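Local coordinates for kinetochore protein Mis16 (Schizosaccharomyces japonicus, PDB 4XYH) that binds histone H4 and, independently, a CENP-A-specific chaperone as a WD-repeat protein, probably serving the Mis18 complex at centromeres, at residues Val170-Thr182 / Leu217-Val230. Sequence-based numbering, arbitrary orientation.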
ATOM      1  N   VAL A 170      14.807  19.292  -4.322  1.00 21.52           N
ATOM      2  CA  VAL A 170      16.080  18.651  -4.041  1.00 18.37           C
ATOM      3  C   VAL A 170      16.651  17.975  -5.301  1.00 21.79           C
ATOM      4  O   VAL A 170      16.245  16.859  -5.668  1.00 21.73           O
ATOM      5  CB  VAL A 170      15.910  17.626  -2.922  1.00 21.42           C
ATOM      6  CG1 VAL A 170      17.249  16.906  -2.620  1.00 17.65           C
ATOM      7  CG2 VAL A 170      15.339  18.312  -1.683  1.00 17.33           C
ATOM      8  N   GLN A 171      17.587  18.654  -5.960  1.00 17.16           N
ATOM      9  CA  GLN A 171      18.077  18.211  -7.265  1.00 20.55           C
ATOM     10  C   GLN A 171      19.062  17.056  -7.139  1.00 18.56           C
ATOM     11  O   GLN A 171      19.183  16.247  -8.049  1.00 19.34           O
ATOM     12  CB  GLN A 171      18.714  19.390  -8.029  1.00 19.40           C
ATOM     13  CG  GLN A 171      17.652  20.327  -8.669  1.00 23.19           C
ATOM     14  CD  GLN A 171      18.199  21.696  -9.068  1.00 29.10           C
ATOM     15  OE1 GLN A 171      17.912  22.716  -8.419  1.00 31.71           O
ATOM     16  NE2 GLN A 171      18.979  21.726 -10.142  1.00 30.58           N
ATOM     17  N   THR A 172      19.732  16.962  -5.997  1.00 15.74           N
ATOM     18  CA  THR A 172      20.702  15.897  -5.766  1.00 17.88           C
ATOM     19  C   THR A 172      20.140  14.482  -5.954  1.00 17.59           C
ATOM     20  O   THR A 172      20.831  13.597  -6.457  1.00 18.12           O
ATOM     21  CB  THR A 172      21.281  15.994  -4.347  1.00 20.64           C
ATOM     22  OG1 THR A 172      21.827  17.298  -4.162  1.00 22.39           O
ATOM     23  CG2 THR A 172      22.374  14.945  -4.123  1.00 17.73           C
ATOM     24  N   GLY A 173      18.896  14.265  -5.545  1.00 16.75           N
ATOM     25  CA  GLY A 173      18.299  12.947  -5.675  1.00 18.26           C
ATOM     26  C   GLY A 173      18.656  12.056  -4.504  1.00 21.35           C
ATOM     27  O   GLY A 173      18.818  12.539  -3.370  1.00 17.47           O
ATOM     28  N   HIS A 174      18.814  10.761  -4.781  1.00 19.67           N
ATOM     29  CA  HIS A 174      18.919   9.734  -3.730  1.00 18.14           C
ATOM     30  C   HIS A 174      20.319   9.644  -3.146  1.00 20.87           C
ATOM     31  O   HIS A 174      21.296  10.003  -3.804  1.00 19.74           O
ATOM     32  CB  HIS A 174      18.541   8.378  -4.309  1.00 17.26           C
ATOM     33  CG  HIS A 174      19.320   8.049  -5.538  1.00 18.71           C
ATOM     34  ND1 HIS A 174      18.878   8.369  -6.805  1.00 22.10           N
ATOM     35  CD2 HIS A 174      20.552   7.506  -5.693  1.00 19.05           C
ATOM     36  CE1 HIS A 174      19.792   8.003  -7.689  1.00 24.15           C
ATOM     37  NE2 HIS A 174      20.824   7.490  -7.039  1.00 19.28           N
ATOM     38  N   GLN A 175      20.415   9.101  -1.937  1.00 17.56           N
ATOM     39  CA  GLN A 175      21.687   8.942  -1.245  1.00 16.98           C
ATOM     40  C   GLN A 175      22.288   7.532  -1.389  1.00 24.78           C
ATOM     41  O   GLN A 175      23.487   7.339  -1.199  1.00 28.89           O
ATOM     42  CB  GLN A 175      21.506   9.276   0.240  1.00 20.28           C
ATOM     43  CG  GLN A 175      21.475  10.771   0.525  1.00 18.14           C
ATOM     44  CD  GLN A 175      20.320  11.498  -0.184  1.00 20.40           C
ATOM     45  OE1 GLN A 175      19.160  11.405   0.231  1.00 19.33           O
ATOM     46  NE2 GLN A 175      20.639  12.207  -1.264  1.00 14.32           N
ATOM     47  N   ALA A 176      21.454   6.544  -1.707  1.00 24.42           N
ATOM     48  CA  ALA A 176      21.937   5.184  -1.975  1.00 21.53           C
ATOM     49  C   ALA A 176      21.096   4.556  -3.068  1.00 20.96           C
ATOM     50  O   ALA A 176      19.931   4.894  -3.236  1.00 18.88           O
ATOM     51  CB  ALA A 176      21.900   4.317  -0.728  1.00 16.47           C
ATOM     52  N   CYS A 177      21.701   3.644  -3.820  1.00 22.21           N
ATOM     53  CA  CYS A 177      20.997   2.878  -4.831  1.00 20.34           C
ATOM     54  C   CYS A 177      21.137   1.393  -4.535  1.00 21.91           C
ATOM     55  O   CYS A 177      22.254   0.899  -4.410  1.00 20.03           O
ATOM     56  CB  CYS A 177      21.536   3.190  -6.222  1.00 20.15           C
ATOM     57  SG  CYS A 177      20.738   2.213  -7.502  1.00 23.68           S
ATOM     58  N   LEU A 178      20.006   0.697  -4.399  1.00 20.58           N
ATOM     59  CA  LEU A 178      20.006  -0.749  -4.158  1.00 19.95           C
ATOM     60  C   LEU A 178      20.032  -1.484  -5.491  1.00 21.51           C
ATOM     61  O   LEU A 178      19.030  -1.492  -6.211  1.00 18.30           O
ATOM     62  CB  LEU A 178      18.781  -1.163  -3.361  1.00 18.51           C
ATOM     63  CG  LEU A 178      18.459  -0.220  -2.199  1.00 22.41           C
ATOM     64  CD1 LEU A 178      17.129  -0.601  -1.601  1.00 17.24           C
ATOM     65  CD2 LEU A 178      19.546  -0.269  -1.136  1.00 16.38           C
ATOM     66  N   ARG A 179      21.167  -2.101  -5.822  1.00 20.65           N
ATOM     67  CA  ARG A 179      21.376  -2.581  -7.194  1.00 25.36           C
ATOM     68  C   ARG A 179      21.403  -4.074  -7.401  1.00 30.09           C
ATOM     69  O   ARG A 179      22.485  -4.617  -7.628  1.00 51.79           O
ATOM     70  CB  ARG A 179      22.699  -2.055  -7.760  1.00 25.46           C
ATOM     71  CG  ARG A 179      23.022  -0.666  -7.393  1.00 31.70           C
ATOM     72  CD  ARG A 179      23.986  -0.070  -8.384  1.00 34.56           C
ATOM     73  NE  ARG A 179      23.284   0.337  -9.590  1.00 42.58           N
ATOM     74  CZ  ARG A 179      23.188   1.581 -10.052  1.00 34.06           C
ATOM     75  NH1 ARG A 179      23.773   2.602  -9.438  1.00 32.21           N
ATOM     76  NH2 ARG A 179      22.502   1.784 -11.159  1.00 35.82           N
ATOM     77  N   HIS A 180      20.250  -4.728  -7.393  1.00 26.22           N
ATOM     78  CA  HIS A 180      20.207  -6.109  -7.869  1.00 25.03           C
ATOM     79  C   HIS A 180      19.148  -6.414  -8.927  1.00 25.95           C
ATOM     80  O   HIS A 180      19.396  -7.116  -9.897  1.00 24.84           O
ATOM     81  CB  HIS A 180      19.983  -7.073  -6.711  1.00 24.63           C
ATOM     82  CG  HIS A 180      20.450  -8.465  -7.004  1.00 30.02           C
ATOM     83  ND1 HIS A 180      19.608  -9.452  -7.467  1.00 23.86           N
ATOM     84  CD2 HIS A 180      21.677  -9.038  -6.886  1.00 30.81           C
ATOM     85  CE1 HIS A 180      20.293 -10.573  -7.635  1.00 24.41           C
ATOM     86  NE2 HIS A 180      21.548 -10.349  -7.285  1.00 30.77           N
ATOM     87  N   HIS A 181      17.935  -5.951  -8.682  1.00 23.36           N
ATOM     88  CA  HIS A 181      16.800  -6.261  -9.537  1.00 21.05           C
ATOM     89  C   HIS A 181      17.028  -5.865 -10.990  1.00 23.67           C
ATOM     90  O   HIS A 181      17.698  -4.863 -11.258  1.00 21.57           O
ATOM     91  CB  HIS A 181      15.534  -5.581  -8.985  1.00 15.92           C
ATOM     92  CG  HIS A 181      15.021  -6.208  -7.728  1.00 20.16           C
ATOM     93  ND1 HIS A 181      14.547  -7.506  -7.683  1.00 21.63           N
ATOM     94  CD2 HIS A 181      14.897  -5.716  -6.471  1.00 16.50           C
ATOM     95  CE1 HIS A 181      14.164  -7.785  -6.447  1.00 23.76           C
ATOM     96  NE2 HIS A 181      14.366  -6.716  -5.691  1.00 17.48           N
ATOM     97  N   THR A 182      16.442  -6.642 -11.910  1.00 20.47           N
ATOM     98  CA  THR A 182      16.591  -6.406 -13.350  1.00 21.50           C
ATOM     99  C   THR A 182      15.287  -5.982 -14.044  1.00 23.57           C
ATOM    100  O   THR A 182      15.301  -5.593 -15.213  1.00 25.06           O
ATOM    101  CB  THR A 182      17.153  -7.659 -14.048  1.00 19.57           C
ATOM    102  OG1 THR A 182      16.389  -8.807 -13.650  1.00 18.07           O
ATOM    103  CG2 THR A 182      18.610  -7.875 -13.641  1.00 19.13           C
ATOM    104  N   LEU A 217      25.330   8.157   4.722  1.00 31.36           N
ATOM    105  CA  LEU A 217      24.689   8.803   3.590  1.00 31.11           C
ATOM    106  C   LEU A 217      25.090  10.265   3.587  1.00 30.02           C
ATOM    107  O   LEU A 217      25.206  10.868   4.644  1.00 28.00           O
ATOM    108  CB  LEU A 217      23.166   8.641   3.669  1.00 32.87           C
ATOM    109  CG  LEU A 217      22.698   7.207   3.960  1.00 25.95           C
ATOM    110  CD1 LEU A 217      21.192   7.143   4.186  1.00 19.49           C
ATOM    111  CD2 LEU A 217      23.115   6.276   2.830  1.00 24.13           C
ATOM    112  N   SER A 218      25.324  10.830   2.408  1.00 31.75           N
ATOM    113  CA  SER A 218      25.653  12.249   2.314  1.00 25.85           C
ATOM    114  C   SER A 218      25.324  12.789   0.941  1.00 26.70           C
ATOM    115  O   SER A 218      25.062  12.025   0.005  1.00 27.82           O
ATOM    116  CB  SER A 218      27.133  12.491   2.620  1.00 24.16           C
ATOM    117  OG  SER A 218      27.902  12.370   1.438  1.00 32.03           O
ATOM    118  N   LEU A 219      25.354  14.113   0.816  1.00 27.68           N
ATOM    119  CA  LEU A 219      25.039  14.769  -0.445  1.00 23.82           C
ATOM    120  C   LEU A 219      26.210  14.747  -1.416  1.00 25.27           C
ATOM    121  O   LEU A 219      26.087  15.164  -2.576  1.00 23.21           O
ATOM    122  CB  LEU A 219      24.612  16.216  -0.198  1.00 24.10           C
ATOM    123  CG  LEU A 219      23.372  16.415   0.652  1.00 23.78           C
ATOM    124  CD1 LEU A 219      23.054  17.922   0.776  1.00 24.04           C
ATOM    125  CD2 LEU A 219      22.211  15.636   0.040  1.00 18.91           C
ATOM    126  N   GLU A 220      27.352  14.279  -0.939  1.00 28.03           N
ATOM    127  CA  GLU A 220      28.530  14.192  -1.792  1.00 34.27           C
ATOM    128  C   GLU A 220      28.292  13.312  -3.021  1.00 35.46           C
ATOM    129  O   GLU A 220      28.724  13.652  -4.126  1.00 40.59           O
ATOM    130  CB  GLU A 220      29.715  13.664  -0.991  1.00 37.28           C
ATOM    131  CG  GLU A 220      30.993  13.511  -1.804  1.00 42.90           C
ATOM    132  CD  GLU A 220      32.042  12.735  -1.039  1.00 51.94           C
ATOM    133  OE1 GLU A 220      31.882  12.577   0.199  1.00 50.46           O
ATOM    134  OE2 GLU A 220      33.012  12.277  -1.680  1.00 62.17           O
ATOM    135  N   LYS A 221      27.582  12.200  -2.818  1.00 36.85           N
ATOM    136  CA  LYS A 221      27.300  11.218  -3.872  1.00 34.15           C
ATOM    137  C   LYS A 221      26.402  10.087  -3.354  1.00 34.14           C
ATOM    138  O   LYS A 221      26.265   9.887  -2.138  1.00 28.02           O
ATOM    139  CB  LYS A 221      28.600  10.608  -4.409  1.00 35.97           C
ATOM    140  CG  LYS A 221      29.258   9.625  -3.440  1.00 35.79           C
ATOM    141  CD  LYS A 221      30.538   9.040  -4.043  1.00 50.58           C
ATOM    142  CE  LYS A 221      30.995   7.772  -3.316  1.00 60.17           C
ATOM    143  NZ  LYS A 221      30.146   6.562  -3.616  1.00 54.47           N
ATOM    144  N   SER A 222      25.809   9.334  -4.276  1.00 29.09           N
ATOM    145  CA  SER A 222      25.053   8.142  -3.903  1.00 27.34           C
ATOM    146  C   SER A 222      25.988   6.954  -3.732  1.00 28.00           C
ATOM    147  O   SER A 222      26.924   6.794  -4.503  1.00 32.97           O
ATOM    148  CB  SER A 222      24.000   7.818  -4.963  1.00 26.44           C
ATOM    149  OG  SER A 222      23.321   6.617  -4.629  1.00 28.82           O
ATOM    150  N   ILE A 223      25.743   6.113  -2.735  1.00 28.01           N
ATOM    151  CA  ILE A 223      26.487   4.858  -2.645  1.00 28.00           C
ATOM    152  C   ILE A 223      25.696   3.701  -3.263  1.00 32.07           C
ATOM    153  O   ILE A 223      24.465   3.716  -3.270  1.00 27.93           O
ATOM    154  CB  ILE A 223      26.848   4.502  -1.189  1.00 28.36           C
ATOM    155  CG1 ILE A 223      25.593   4.258  -0.363  1.00 29.50           C
ATOM    156  CG2 ILE A 223      27.675   5.616  -0.547  1.00 31.50           C
ATOM    157  CD1 ILE A 223      25.886   3.843   1.078  1.00 29.84           C
ATOM    158  N   ASP A 224      26.414   2.711  -3.797  1.00 33.42           N
ATOM    159  CA  ASP A 224      25.805   1.465  -4.266  1.00 26.43           C
ATOM    160  C   ASP A 224      25.700   0.438  -3.136  1.00 28.53           C
ATOM    161  O   ASP A 224      26.585   0.329  -2.290  1.00 23.76           O
ATOM    162  CB  ASP A 224      26.601   0.886  -5.428  1.00 24.96           C
ATOM    163  CG  ASP A 224      26.484   1.722  -6.681  1.00 36.79           C
ATOM    164  OD1 ASP A 224      25.382   2.255  -6.939  1.00 34.55           O
ATOM    165  OD2 ASP A 224      27.493   1.859  -7.404  1.00 49.23           O
ATOM    166  N   VAL A 225      24.588  -0.288  -3.107  1.00 24.55           N
ATOM    167  CA  VAL A 225      24.365  -1.287  -2.076  1.00 24.32           C
ATOM    168  C   VAL A 225      23.991  -2.603  -2.740  1.00 23.75           C
ATOM    169  O   VAL A 225      23.207  -2.629  -3.694  1.00 22.19           O
ATOM    170  CB  VAL A 225      23.258  -0.855  -1.082  1.00 22.61           C
ATOM    171  CG1 VAL A 225      22.993  -1.946  -0.051  1.00 19.63           C
ATOM    172  CG2 VAL A 225      23.652   0.427  -0.394  1.00 21.75           C
ATOM    173  N   ALA A 226      24.576  -3.684  -2.235  1.00 21.27           N
ATOM    174  CA  ALA A 226      24.314  -5.022  -2.733  1.00 22.07           C
ATOM    175  C   ALA A 226      23.405  -5.720  -1.732  1.00 22.93           C
ATOM    176  O   ALA A 226      23.412  -5.384  -0.546  1.00 21.85           O
ATOM    177  CB  ALA A 226      25.617  -5.797  -2.925  1.00 17.15           C
ATOM    178  N   PRO A 227      22.601  -6.683  -2.203  1.00 25.67           N
ATOM    179  CA  PRO A 227      21.716  -7.318  -1.224  1.00 22.70           C
ATOM    180  C   PRO A 227      22.464  -8.225  -0.266  1.00 23.04           C
ATOM    181  O   PRO A 227      23.520  -8.725  -0.594  1.00 26.19           O
ATOM    182  CB  PRO A 227      20.741  -8.122  -2.081  1.00 18.93           C
ATOM    183  CG  PRO A 227      21.389  -8.230  -3.446  1.00 24.02           C
ATOM    184  CD  PRO A 227      22.265  -7.031  -3.598  1.00 20.46           C
ATOM    185  N   VAL A 228      21.906  -8.402   0.922  1.00 24.08           N
ATOM    186  CA  VAL A 228      22.382  -9.370   1.894  1.00 22.74           C
ATOM    187  C   VAL A 228      21.909 -10.790   1.531  1.00 26.11           C
ATOM    188  O   VAL A 228      22.647 -11.758   1.694  1.00 26.49           O
ATOM    189  CB  VAL A 228      21.908  -8.960   3.305  1.00 26.66           C
ATOM    190  CG1 VAL A 228      21.801 -10.142   4.222  1.00 31.17           C
ATOM    191  CG2 VAL A 228      22.831  -7.878   3.871  1.00 25.72           C
ATOM    192  N   SER A 229      20.686 -10.909   1.019  1.00 22.86           N
ATOM    193  CA  SER A 229      20.181 -12.188   0.518  1.00 21.09           C
ATOM    194  C   SER A 229      19.352 -11.961  -0.739  1.00 24.17           C
ATOM    195  O   SER A 229      18.733 -10.901  -0.906  1.00 23.02           O
ATOM    196  CB  SER A 229      19.321 -12.903   1.562  1.00 17.49           C
ATOM    197  OG  SER A 229      19.886 -12.792   2.847  1.00 32.23           O
ATOM    198  N   VAL A 230      19.335 -12.934  -1.640  1.00 21.31           N
ATOM    199  CA  VAL A 230      18.323 -12.886  -2.685  1.00 24.92           C
ATOM    200  C   VAL A 230      17.708 -14.271  -2.851  1.00 26.22           C
ATOM    201  O   VAL A 230      18.403 -15.291  -2.886  1.00 30.78           O
ATOM    202  CB  VAL A 230      18.883 -12.292  -4.025  1.00 22.46           C
ATOM    203  CG1 VAL A 230      20.358 -11.925  -3.915  1.00 27.98           C
ATOM    204  CG2 VAL A 230      18.617 -13.164  -5.185  1.00 20.62           C
TER
HETATM  205  O   HOH W   1      24.738  17.225  -3.996  1.00 21.29           O
HETATM  206  O   HOH W   2      23.448  12.097  -2.445  1.00 23.65           O
HETATM  207  O   HOH W   3      25.291   8.992  -0.034  1.00 23.98           O
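R179 and D224 close one side of this parallel strand pairing with a salt bridge: NH1 reaches OD1 at 3.0 Å, almost straight, on the syn side of the carboxylate. The oxygen lies in the guanidinium plane, but the two flat groups stand 80° apart. A bend at chi3 (79°) folds R179 back, laying one face of its guanidinium over the sulfur of C177. Beneath it the backbones pair from Q175 to R179: I223 N bonds to Q175 O, C177 N to I223 O at 2.8 Å, V225 N to C177 O, and R179 N to V225 O. A176, L178, I223 and V225 share the other face, where L178 CD2 lies alongside V225 CB at 3.8 Å.

In this beta-propeller, 223-225 is thus an extra edge strand beside 176-178, the outer strand of one blade, before the chain runs on to 229-231 in the next. At that crossing the H180 ring takes V230 CG1 over one face, a CH-pi contact 4.1 Å from the centroid, while P227 CG approaches CD2 obliquely.

Toward 217-222, Q175 packs its CB on L217 CB, and NE2 bonds to G173 O and to a water that donates to S218 O. D160 N and Y164 OH hold OE1. Q175 and A176 together pair with the single I158 of strand 156-160, a classic beta bulge at the entry to 176-178.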